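Local coordinates for protein helicase of the snf2/rad54 family (Sulfolobus solfataricus, PDB 1Z5Z) that probably couples ATP hydrolysis to movement along double-stranded DNA as a SWI2/SNF2-type motor, of which this chain is the C-terminal domain of the ATPase core, at residues I131-K134 with T138-P141. Sequence-based numbering, arbitrary orientation.
Sequences IIEK and TEVP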
loop_
_atom_site.group_PDB
_atom_site.type_symbol
_atom_site.label_atom_id
_atom_site.label_comp_id
_atom_site.label_asym_id
_atom_site.label_seq_id
_atom_site.Cartn_x
_atom_site.Cartn_y
_atom_site.Cartn_z
ATOM N N ILE A 131 6.188 -7.648 -12.380
ATOM C CA ILE A 131 5.492 -8.901 -12.223
ATOM C C ILE A 131 4.369 -9.076 -13.250
ATOM O O ILE A 131 4.267 -10.141 -13.888
ATOM C CB ILE A 131 4.907 -9.000 -10.815
ATOM C CG1 ILE A 131 6.036 -9.267 -9.832
ATOM C CG2 ILE A 131 3.783 -10.002 -10.801
ATOM C CD1 ILE A 131 5.657 -9.178 -8.375
ATOM N N ILE A 132 3.518 -8.054 -13.392
ATOM C CA ILE A 132 2.427 -8.162 -14.323
ATOM C C ILE A 132 2.929 -8.311 -15.758
ATOM O O ILE A 132 2.484 -9.197 -16.475
ATOM C CB ILE A 132 1.453 -6.964 -14.211
ATOM C CG1 ILE A 132 0.785 -6.979 -12.829
ATOM C CG2 ILE A 132 0.358 -7.063 -15.284
ATOM C CD1 ILE A 132 -0.098 -5.784 -12.580
ATOM N N GLU A 133 3.867 -7.480 -16.187
ATOM C CA GLU A 133 4.355 -7.595 -17.556
ATOM C C GLU A 133 4.923 -8.970 -17.848
ATOM O O GLU A 133 4.636 -9.576 -18.879
ATOM C CB GLU A 133 5.411 -6.548 -17.821
ATOM C CG GLU A 133 4.799 -5.207 -18.011
ATOM C CD GLU A 133 5.773 -4.203 -18.600
ATOM O OE1 GLU A 133 5.301 -3.149 -19.087
ATOM O OE2 GLU A 133 6.998 -4.471 -18.567
ATOM N N LYS A 134 5.704 -9.478 -16.905
ATOM C CA LYS A 134 6.313 -10.791 -17.049
ATOM C C LYS A 134 5.285 -11.918 -17.077
ATOM O O LYS A 134 5.232 -12.676 -18.036
ATOM C CB LYS A 134 7.322 -11.022 -15.921
ATOM C CG LYS A 134 7.995 -12.384 -15.966
ATOM N N THR A 138 1.925 -8.430 -21.203
ATOM C CA THR A 138 1.152 -7.368 -21.754
ATOM C C THR A 138 1.836 -6.104 -21.309
ATOM O O THR A 138 2.640 -6.147 -20.381
ATOM C CB THR A 138 -0.340 -7.445 -21.272
ATOM O OG1 THR A 138 -1.091 -6.434 -21.944
ATOM C CG2 THR A 138 -0.461 -7.261 -19.769
ATOM N N GLU A 139 1.549 -4.993 -21.973
ATOM C CA GLU A 139 2.167 -3.723 -21.603
ATOM C C GLU A 139 1.511 -3.105 -20.358
ATOM O O GLU A 139 0.287 -2.994 -20.300
ATOM C CB GLU A 139 2.083 -2.716 -22.756
ATOM C CG GLU A 139 2.926 -1.504 -22.430
ATOM C CD GLU A 139 2.810 -0.368 -23.418
ATOM O OE1 GLU A 139 3.718 0.489 -23.384
ATOM O OE2 GLU A 139 1.833 -0.318 -24.201
ATOM N N VAL A 140 2.321 -2.693 -19.380
ATOM C CA VAL A 140 1.804 -2.099 -18.143
ATOM C C VAL A 140 2.385 -0.693 -17.950
ATOM O O VAL A 140 3.468 -0.527 -17.392
ATOM C CB VAL A 140 2.153 -2.999 -16.919
ATOM C CG1 VAL A 140 1.705 -2.326 -15.574
ATOM C CG2 VAL A 140 1.496 -4.389 -17.108
ATOM N N PRO A 141 1.681 0.332 -18.442
ATOM C CA PRO A 141 2.174 1.698 -18.285
ATOM C C PRO A 141 2.280 2.049 -16.805
ATOM O O PRO A 141 1.419 1.660 -15.990
ATOM C CB PRO A 141 1.155 2.537 -19.054
ATOM C CG PRO A 141 -0.005 1.577 -19.306
ATOM C CD PRO A 141 0.549 0.253 -19.383
#
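Val140 pushes one methyl, CG2, against the last turns of helix 122-136, where it meets Ile132 and Glu133 together. The tight point is methyl on methyl: Ile132 CG2 lies 3.4 Å from Val140 CG2, closer than carbons usually come, with the two side chains crossing at about a right angle. With chi1 of Ile132 at -65°, CG1 stays near the backbone N and CG2 stands opposite that N, which turns the CG2 methyl to the valine. On the next residue the aliphatic part of Glu133 continues the same apolar surface, its CG packing 3.5 Å from Val140 CG2 and 3.3 Å from Thr138 O. Beyond CG the glutamate runs extended (chi2 -166°) across the front of the loop toward Val140 and ends in a hydrogen bond from Val140 N to Glu133 OE1, 3.0 Å long and fairly straight at 161°. The oxygen accepts through its anti lone pair, the one directed away from OE2. The contacts lie where the chain folds back between the helix and strand 142-143, an outermost strand of the parallel sheet in this RecA-like helicase C-terminal domain; Pro141 already makes a backbone hydrogen bond with Val169 of the neighbouring strand. Phe167 touches both Ile132 and Val140, and Ile105 of helix 96-110 packs on Ile132, extending the buried side into the interior. Toward solvent the contact thins out. Thr138 is only partly covered, and the side chain of Glu139 sets off away from the helix; its OE1 forms a salt bridge with Lys158 NZ. Glu133 OE1 and Glu139 OE1, like charges, lie 5.8 Å apart without touching. With an alanine at Glu133, Val140 N would probably lose this acceptor and one flank of the valine methyl its cover, letting the loop shift more easily against the helix end.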